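Local coordinates for hypothetical protein Atu2684 (Agrobacterium tumefaciens, PDB 2AXO) that is of unknown function but carries a thioredoxin-like domain with a CXXC disulfide, consistent with a role in thiol-disulfide redox chemistry, at residues L108-Y114 / R123-K127; V46-T50 / R100-Y104; V229-G233 / I255-N259. All blocks are in the same frame, centred on the assembly; numbering follows the deposited sequence.

Contact 1. Residues L108-Y114 / R123-K127; sequences LGRNGVY and RDHVK
At the outer edge of the thioredoxin-like sheet, His125 of strand 124-127 meets Tyr114 and Arg110 of the chain that leaves helix 95-107. Tyr114 OH and His125 ND1 are 2.8 Å apart and share a hydrogen bond. The hydroxyl lies in the imidazole plane at its edge. The two rings meet by their edges, with their planes 69° apart, so this is not a stack. Arg110 covers one imidazole face instead. Its CD makes a CH-pi contact 3.9 Å from the His125 ring centroid. The bend of the arginine at chi3 (75°) brings the guanidinium over that face, its plane tilted 45° from the ring. Arg110 NE is 3.2 Å from His125 NE2, but the angle is too poor for a hydrogen bond. Leu108 adds apolar contacts, with CD1 4.0 Å from His125 CB and CD2 3.4 Å from Arg123 O. Gly109, with positive phi, closes the helix in a Schellman motif. Gly112 to Tyr114 then pair antiparallel with a strand of the second subunit across the dimer interface. On the other segment, Arg123 and Asp124 form a classic beta bulge opposite Leu120, within the antiparallel hairpin that closes a thioredoxin-like sheet.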
loop_
_atom_site.group_PDB
_atom_site.type_symbol
_atom_site.label_atom_id
_atom_site.label_comp_id
_atom_site.label_asym_id
_atom_site.label_seq_id
_atom_site.Cartn_x
_atom_site.Cartn_y
_atom_site.Cartn_z
ATOM N N LEU A 108 -4.987 -10.488 -9.290
ATOM C CA LEU A 108 -4.923 -11.817 -8.688
ATOM C C LEU A 108 -6.103 -12.106 -7.757
ATOM O O LEU A 108 -6.216 -13.201 -7.213
ATOM C CB LEU A 108 -3.604 -11.985 -7.928
ATOM C CG LEU A 108 -2.336 -11.873 -8.790
ATOM C CD1 LEU A 108 -1.104 -12.009 -7.906
ATOM C CD2 LEU A 108 -2.340 -12.951 -9.871
ATOM N N GLY A 109 -6.977 -11.121 -7.585
ATOM C CA GLY A 109 -8.137 -11.299 -6.729
ATOM C C GLY A 109 -7.843 -11.308 -5.239
ATOM O O GLY A 109 -8.663 -11.782 -4.447
ATOM N N ARG A 110 -6.684 -10.785 -4.843
ATOM C CA ARG A 110 -6.315 -10.747 -3.427
ATOM C C ARG A 110 -6.840 -9.482 -2.746
ATOM O O ARG A 110 -7.289 -8.556 -3.417
ATOM C CB ARG A 110 -4.792 -10.834 -3.281
ATOM C CG ARG A 110 -4.171 -11.984 -4.059
ATOM C CD ARG A 110 -2.712 -12.204 -3.689
ATOM N NE ARG A 110 -2.579 -12.849 -2.384
ATOM C CZ ARG A 110 -2.068 -12.270 -1.303
ATOM N NH1 ARG A 110 -1.628 -11.019 -1.356
ATOM N NH2 ARG A 110 -2.001 -12.944 -0.164
ATOM N N ASN A 111 -6.793 -9.440 -1.416
ATOM C CA ASN A 111 -7.283 -8.264 -0.695
ATOM C C ASN A 111 -6.189 -7.559 0.096
ATOM O O ASN A 111 -6.473 -6.804 1.030
ATOM C CB ASN A 111 -8.419 -8.648 0.255
ATOM C CG ASN A 111 -7.922 -9.344 1.504
ATOM O OD1 ASN A 111 -7.227 -10.355 1.428
ATOM N ND2 ASN A 111 -8.277 -8.804 2.664
ATOM N N GLY A 112 -4.939 -7.810 -0.271
ATOM C CA GLY A 112 -3.835 -7.174 0.423
ATOM C C GLY A 112 -2.510 -7.373 -0.281
ATOM O O GLY A 112 -2.438 -8.053 -1.303
ATOM N N VAL A 113 -1.464 -6.757 0.261
ATOM C CA VAL A 113 -0.118 -6.879 -0.287
ATOM C C VAL A 113 0.842 -7.164 0.862
ATOM O O VAL A 113 0.542 -6.887 2.027
ATOM C CB VAL A 113 0.358 -5.577 -0.991
ATOM C CG1 VAL A 113 -0.468 -5.314 -2.239
ATOM C CG2 VAL A 113 0.269 -4.397 -0.026
ATOM N N TYR A 114 1.999 -7.717 0.527
ATOM C CA TYR A 114 3.009 -8.026 1.524
ATOM C C TYR A 114 4.371 -8.042 0.845
ATOM O O TYR A 114 4.460 -8.024 -0.381
ATOM C CB TYR A 114 2.745 -9.402 2.154
ATOM C CG TYR A 114 2.869 -10.572 1.195
ATOM C CD1 TYR A 114 1.775 -11.022 0.454
ATOM C CD2 TYR A 114 4.091 -11.215 1.014
ATOM C CE1 TYR A 114 1.901 -12.088 -0.443
ATOM C CE2 TYR A 114 4.227 -12.274 0.120
ATOM C CZ TYR A 114 3.134 -12.706 -0.604
ATOM O OH TYR A 114 3.277 -13.755 -1.488
ATOM N N ARG A 123 1.293 -13.832 -13.658
ATOM C CA ARG A 123 0.167 -14.756 -13.448
ATOM C C ARG A 123 -0.143 -15.205 -12.018
ATOM O O ARG A 123 -1.287 -15.540 -11.720
ATOM C CB ARG A 123 0.377 -16.032 -14.281
ATOM C CG ARG A 123 0.343 -15.862 -15.791
ATOM C CD ARG A 123 0.689 -17.183 -16.485
ATOM N NE ARG A 123 0.658 -17.074 -17.942
ATOM C CZ ARG A 123 -0.446 -17.137 -18.682
ATOM N NH1 ARG A 123 -1.623 -17.318 -18.106
ATOM N NH2 ARG A 123 -0.372 -17.009 -20.004
ATOM N N ASP A 124 0.857 -15.232 -11.141
ATOM C CA ASP A 124 0.639 -15.688 -9.771
ATOM C C ASP A 124 1.691 -15.118 -8.824
ATOM O O ASP A 124 2.686 -14.539 -9.264
ATOM C CB ASP A 124 0.690 -17.217 -9.737
ATOM C CG ASP A 124 0.040 -17.804 -8.490
ATOM O OD1 ASP A 124 0.177 -19.027 -8.276
ATOM O OD2 ASP A 124 -0.606 -17.056 -7.735
ATOM N N HIS A 125 1.480 -15.303 -7.525
ATOM C CA HIS A 125 2.412 -14.798 -6.526
ATOM C C HIS A 125 2.937 -15.917 -5.634
ATOM O O HIS A 125 2.294 -16.957 -5.475
ATOM C CB HIS A 125 1.727 -13.732 -5.668
ATOM C CG HIS A 125 0.815 -14.294 -4.625
ATOM N ND1 HIS A 125 1.170 -14.382 -3.296
ATOM C CD2 HIS A 125 -0.422 -14.838 -4.722
ATOM C CE1 HIS A 125 0.193 -14.958 -2.618
ATOM N NE2 HIS A 125 -0.785 -15.246 -3.461
ATOM N N VAL A 126 4.115 -15.695 -5.062
ATOM C CA VAL A 126 4.757 -16.661 -4.180
ATOM C C VAL A 126 5.721 -15.923 -3.262
ATOM O O VAL A 126 6.143 -14.806 -3.569
ATOM C CB VAL A 126 5.574 -17.704 -4.976
ATOM C CG1 VAL A 126 4.655 -18.588 -5.803
ATOM C CG2 VAL A 126 6.575 -16.996 -5.868
ATOM N N LYS A 127 6.059 -16.539 -2.134
ATOM C CA LYS A 127 7.003 -15.929 -1.208
ATOM C C LYS A 127 8.272 -15.619 -1.991
ATOM O O LYS A 127 8.759 -16.456 -2.749
ATOM C CB LYS A 127 7.341 -16.886 -0.064
ATOM C CG LYS A 127 6.310 -16.961 1.046
ATOM C CD LYS A 127 4.985 -17.526 0.575
ATOM C CE LYS A 127 4.116 -17.918 1.768
ATOM N NZ LYS A 127 3.938 -16.795 2.732
#

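Contact 2. Residues V46-T50 / R100-Y104; sequences VELFT and RQYGY
Phe49 lays one face of its ring over the side chain of Gln101. Gln101 CB sits 3.5 Å from Phe49 CD2 and makes a CH-pi contact over the face, shifted toward the rim. The extended glutamine chain runs alongside the ring, the two side chains pointing opposite ways. Its amide is nearly parallel to the ring, 16° off, and Gln101 NE2 comes 3.5 Å from Phe49 CB. Gln101 OE1 bonds to Tyr82 OH, while NE2 hydrogen-bonds Tyr114 O and Gln117 OE1. At the far end of the phenyl ring, Phe49 CZ touches Tyr104 CD2 at 4.0 Å, and the two side chains cross at about a right angle.

Strand 46-50 is a central strand of the thioredoxin-like sheet. Helix 100-104 crosses it at 117° on the face that carries Glu47 and Phe49, while Val46 and Leu48 pack on helix 58-70.

Glu47 brings a carboxylate into this buried layer. Two nitrogens of the Arg100 guanidinium edge converge on one of its oxygens: Arg100 NH2 lies 2.9 Å from Glu47 OE2 and NE 3.2 Å from the same atom. OE2 meets NH2 with its syn lone pair; NE approaches on the syn side too, 32° out of the carboxylate plane. OE2 lies in the guanidinium plane, and this salt bridge probably offsets the buried charge. The other oxygen, Glu47 OE1, takes a weak hydrogen bond from Tyr104 OH at 2.6 Å, with the carboxylate almost perpendicular to the phenol ring. The stronger partner of both Arg100 and Tyr104 is Gln239, its OE1 at Arg100 NH2 and its NE2 at Tyr104 OH.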
loop_
_atom_site.group_PDB
_atom_site.type_symbol
_atom_site.label_atom_id
_atom_site.label_comp_id
_atom_site.label_asym_id
_atom_site.label_seq_id
_atom_site.Cartn_x
_atom_site.Cartn_y
_atom_site.Cartn_z
ATOM N N VAL A 46 10.309 -12.951 -13.213
ATOM C CA VAL A 46 10.182 -12.896 -11.759
ATOM C C VAL A 46 10.288 -11.447 -11.298
ATOM O O VAL A 46 11.339 -10.832 -11.409
ATOM C CB VAL A 46 11.283 -13.737 -11.064
ATOM C CG1 VAL A 46 11.185 -13.579 -9.548
ATOM C CG2 VAL A 46 11.124 -15.200 -11.449
ATOM N N GLU A 47 9.180 -10.913 -10.797
ATOM C CA GLU A 47 9.124 -9.547 -10.315
ATOM C C GLU A 47 8.989 -9.563 -8.809
ATOM O O GLU A 47 7.960 -9.963 -8.270
ATOM C CB GLU A 47 7.936 -8.820 -10.936
ATOM C CG GLU A 47 8.089 -8.605 -12.421
ATOM C CD GLU A 47 6.851 -8.012 -13.048
ATOM O OE1 GLU A 47 5.839 -8.734 -13.140
ATOM O OE2 GLU A 47 6.897 -6.823 -13.424
ATOM N N LEU A 48 10.045 -9.126 -8.134
ATOM C CA LEU A 48 10.069 -9.106 -6.681
ATOM C C LEU A 48 9.764 -7.736 -6.099
ATOM O O LEU A 48 10.371 -6.735 -6.486
ATOM C CB LEU A 48 11.449 -9.554 -6.198
ATOM C CG LEU A 48 11.767 -9.406 -4.710
ATOM C CD1 LEU A 48 11.007 -10.457 -3.912
ATOM C CD2 LEU A 48 13.268 -9.561 -4.504
ATOM N N PHE A 49 8.811 -7.693 -5.174
ATOM C CA PHE A 49 8.471 -6.452 -4.496
ATOM C C PHE A 49 9.138 -6.589 -3.139
ATOM O O PHE A 49 8.881 -7.535 -2.391
ATOM C CB PHE A 49 6.955 -6.287 -4.399
ATOM C CG PHE A 49 6.310 -6.104 -5.741
ATOM C CD1 PHE A 49 6.003 -7.206 -6.536
ATOM C CD2 PHE A 49 6.137 -4.827 -6.270
ATOM C CE1 PHE A 49 5.538 -7.040 -7.844
ATOM C CE2 PHE A 49 5.673 -4.650 -7.573
ATOM C CZ PHE A 49 5.375 -5.758 -8.363
ATOM N N THR A 50 10.019 -5.639 -2.845
ATOM C CA THR A 50 10.813 -5.678 -1.629
ATOM C C THR A 50 11.078 -4.266 -1.123
ATOM O O THR A 50 10.497 -3.309 -1.613
ATOM C CB THR A 50 12.164 -6.369 -1.948
ATOM O OG1 THR A 50 12.997 -6.408 -0.784
ATOM C CG2 THR A 50 12.880 -5.618 -3.072
ATOM N N ARG A 100 2.100 -0.711 -8.767
ATOM C CA ARG A 100 2.147 -1.893 -9.622
ATOM C C ARG A 100 1.802 -3.120 -8.782
ATOM O O ARG A 100 1.086 -4.004 -9.242
ATOM C CB ARG A 100 3.530 -2.049 -10.273
ATOM C CG ARG A 100 3.643 -3.233 -11.241
ATOM C CD ARG A 100 4.918 -3.118 -12.072
ATOM N NE ARG A 100 5.134 -4.242 -12.992
ATOM C CZ ARG A 100 4.428 -4.461 -14.099
ATOM N NH1 ARG A 100 3.438 -3.643 -14.444
ATOM N NH2 ARG A 100 4.729 -5.484 -14.879
ATOM N N GLN A 101 2.292 -3.183 -7.546
ATOM C CA GLN A 101 1.961 -4.330 -6.715
ATOM C C GLN A 101 0.453 -4.324 -6.433
ATOM O O GLN A 101 -0.153 -5.383 -6.280
ATOM C CB GLN A 101 2.756 -4.320 -5.407
ATOM C CG GLN A 101 2.507 -5.534 -4.522
ATOM C CD GLN A 101 3.360 -5.520 -3.265
ATOM O OE1 GLN A 101 3.603 -4.464 -2.680
ATOM N NE2 GLN A 101 3.800 -6.697 -2.831
ATOM N N TYR A 102 -0.152 -3.136 -6.373
ATOM C CA TYR A 102 -1.595 -3.037 -6.145
ATOM C C TYR A 102 -2.327 -3.575 -7.368
ATOM O O TYR A 102 -3.331 -4.280 -7.251
ATOM C CB TYR A 102 -2.033 -1.582 -5.920
ATOM C CG TYR A 102 -1.479 -0.935 -4.677
ATOM C CD1 TYR A 102 -1.232 -1.681 -3.527
ATOM C CD2 TYR A 102 -1.255 0.440 -4.631
ATOM C CE1 TYR A 102 -0.776 -1.074 -2.361
ATOM C CE2 TYR A 102 -0.804 1.055 -3.468
ATOM C CZ TYR A 102 -0.570 0.288 -2.337
ATOM O OH TYR A 102 -0.152 0.893 -1.174
ATOM N N GLY A 103 -1.822 -3.224 -8.545
ATOM C CA GLY A 103 -2.429 -3.687 -9.777
ATOM C C GLY A 103 -2.474 -5.199 -9.792
ATOM O O GLY A 103 -3.471 -5.799 -10.197
ATOM N N TYR A 104 -1.383 -5.818 -9.352
ATOM C CA TYR A 104 -1.312 -7.266 -9.301
ATOM C C TYR A 104 -2.259 -7.818 -8.246
ATOM O O TYR A 104 -2.917 -8.836 -8.470
ATOM C CB TYR A 104 0.122 -7.728 -9.020
ATOM C CG TYR A 104 0.976 -7.839 -10.267
ATOM C CD1 TYR A 104 0.532 -8.562 -11.372
ATOM C CD2 TYR A 104 2.238 -7.243 -10.333
ATOM C CE1 TYR A 104 1.324 -8.693 -12.516
ATOM C CE2 TYR A 104 3.040 -7.366 -11.469
ATOM C CZ TYR A 104 2.580 -8.091 -12.555
ATOM O OH TYR A 104 3.373 -8.229 -13.671
#

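Contact 3. Residues V229-G233 / I255-N259; sequences VKKGG and ILLGN
Val229 and Leu256 cross at about a right angle, with Val229 CG1 4.1 Å from Leu256 CG. Val229 CG1 also lies 3.7 Å from Leu256 O. It touches both because CG1 points away from the backbone N (chi1 -177°). Lys230 runs on a different course. Its CB leaves away from the other segment, but a bend at chi2 (-68°) turns the chain back. Its CD and CE pass along the carbonyl of Gly258, and Lys230 NZ donates a hydrogen bond to Gly258 O at 2.7 Å. The ammonium lies nearly along the C=O axis, at a C=O...N angle of 160°.

Between these side chains the backbones are close. Val229 to Gly232 form a type I turn. Gly258 tucks against it, with its CA 3.6 Å from Val229 O. Gly258 N donates a hydrogen bond to Gly232 O at 2.8 Å. Gly232 O also accepts from a water oxygen at 2.9 Å, and that water in turn accepts from Asn259 N. Two groups thus grip Gly232 O. Gly233 and Leu257 follow as an antiparallel non-hydrogen-bonded pair, their CA atoms 4.2 Å apart.

Together these bonds close the open end of the hairpin formed by strands 232-241 and 247-257. The turn links helix 223-229 to the first of these strands. Val229 and Leu256 both pack on Phe156 of strand 152-156. Leu257 reaches across strand 232-241 at Gly233, which has no side chain to block it, to Phe179 and Arg181 of strand 172-186.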
loop_
_atom_site.group_PDB
_atom_site.type_symbol
_atom_site.label_atom_id
_atom_site.label_comp_id
_atom_site.label_asym_id
_atom_site.label_seq_id
_atom_site.Cartn_x
_atom_site.Cartn_y
_atom_site.Cartn_z
ATOM N N VAL A 229 18.614 3.248 -20.343
ATOM C CA VAL A 229 19.025 1.852 -20.285
ATOM C C VAL A 229 20.489 1.772 -19.844
ATOM O O VAL A 229 20.873 0.872 -19.097
ATOM C CB VAL A 229 18.858 1.148 -21.656
ATOM C CG1 VAL A 229 19.214 -0.320 -21.531
ATOM C CG2 VAL A 229 17.421 1.306 -22.157
ATOM N N LYS A 230 21.300 2.727 -20.293
ATOM C CA LYS A 230 22.716 2.761 -19.947
ATOM C C LYS A 230 22.979 2.935 -18.454
ATOM O O LYS A 230 24.084 2.674 -17.983
ATOM C CB LYS A 230 23.414 3.875 -20.735
ATOM C CG LYS A 230 23.646 3.541 -22.193
ATOM C CD LYS A 230 24.666 2.424 -22.338
ATOM C CE LYS A 230 24.869 2.049 -23.797
ATOM N NZ LYS A 230 25.887 0.970 -23.945
ATOM N N LYS A 231 21.972 3.387 -17.710
ATOM C CA LYS A 231 22.118 3.571 -16.266
ATOM C C LYS A 231 22.086 2.216 -15.564
ATOM O O LYS A 231 22.338 2.117 -14.365
ATOM C CB LYS A 231 20.990 4.451 -15.709
ATOM C CG LYS A 231 21.134 5.938 -16.011
ATOM C CD LYS A 231 19.915 6.730 -15.533
ATOM C CE LYS A 231 19.717 6.634 -14.025
ATOM N NZ LYS A 231 18.525 7.416 -13.586
ATOM N N GLY A 232 21.772 1.174 -16.326
ATOM C CA GLY A 232 21.701 -0.165 -15.774
ATOM C C GLY A 232 21.192 -1.077 -16.868
ATOM O O GLY A 232 21.969 -1.728 -17.565
ATOM N N GLY A 233 19.878 -1.113 -17.031
ATOM C CA GLY A 233 19.300 -1.934 -18.070
ATOM C C GLY A 233 17.806 -1.751 -18.094
ATOM O O GLY A 233 17.259 -0.872 -17.426
ATOM N N ILE A 255 15.522 -8.839 -21.737
ATOM C CA ILE A 255 16.295 -7.887 -20.967
ATOM C C ILE A 255 17.408 -7.351 -21.842
ATOM O O ILE A 255 18.018 -8.082 -22.615
ATOM C CB ILE A 255 16.925 -8.505 -19.703
ATOM C CG1 ILE A 255 15.855 -8.665 -18.619
ATOM C CG2 ILE A 255 18.062 -7.602 -19.191
ATOM C CD1 ILE A 255 16.382 -9.170 -17.290
ATOM N N LEU A 256 17.636 -6.053 -21.733
ATOM C CA LEU A 256 18.689 -5.390 -22.476
ATOM C C LEU A 256 19.549 -4.718 -21.421
ATOM O O LEU A 256 19.061 -3.867 -20.676
ATOM C CB LEU A 256 18.102 -4.334 -23.420
ATOM C CG LEU A 256 19.126 -3.481 -24.175
ATOM C CD1 LEU A 256 20.062 -4.390 -24.964
ATOM C CD2 LEU A 256 18.415 -2.512 -25.114
ATOM N N LEU A 257 20.814 -5.109 -21.329
ATOM C CA LEU A 257 21.693 -4.489 -20.344
ATOM C C LEU A 257 22.432 -3.328 -20.982
ATOM O O LEU A 257 22.756 -3.367 -22.168
ATOM C CB LEU A 257 22.705 -5.497 -19.791
ATOM C CG LEU A 257 22.152 -6.645 -18.947
ATOM C CD1 LEU A 257 23.307 -7.502 -18.448
ATOM C CD2 LEU A 257 21.351 -6.089 -17.779
ATOM N N GLY A 258 22.690 -2.294 -20.188
ATOM C CA GLY A 258 23.395 -1.132 -20.692
ATOM C C GLY A 258 24.779 -1.501 -21.189
ATOM O O GLY A 258 25.262 -0.948 -22.173
ATOM N N ASN A 259 25.422 -2.438 -20.502
ATOM C CA ASN A 259 26.747 -2.883 -20.897
ATOM C C ASN A 259 26.647 -3.899 -22.025
ATOM O O ASN A 259 26.183 -5.018 -21.819
ATOM C CB ASN A 259 27.476 -3.506 -19.710
ATOM C CG ASN A 259 28.737 -4.222 -20.125
ATOM O OD1 ASN A 259 29.431 -3.784 -21.037
ATOM N ND2 ASN A 259 29.048 -5.322 -19.450
HETATM O O HOH W 1 24.542 -3.123 -17.613
#

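How the contacts relate
Along the chain contact 2 closes first, then contact 1, then contact 3. Contacts 1 and 2 are neighbours, with centres 9 Å apart. Helix 95-107 is followed, after a short turn, by strand 112-114, and a probable hydrogen bond from Gln101 NE2 to Tyr114 O ties the two contacts together. Both reach the sheet of strands 74-79, 45-50, 117-120 and 124-127. Contact 2 lies in its buried layer, contact 1 at its edge beside the second subunit. Contact 3 sits opposite, across the chain's centre, about 29 Å from contact 1 and 21 Å from contact 2 between centres. Its hairpin strands 232-241 and 247-257 reach contact 2 at their far end, so their sheet packs against the thioredoxin-like part.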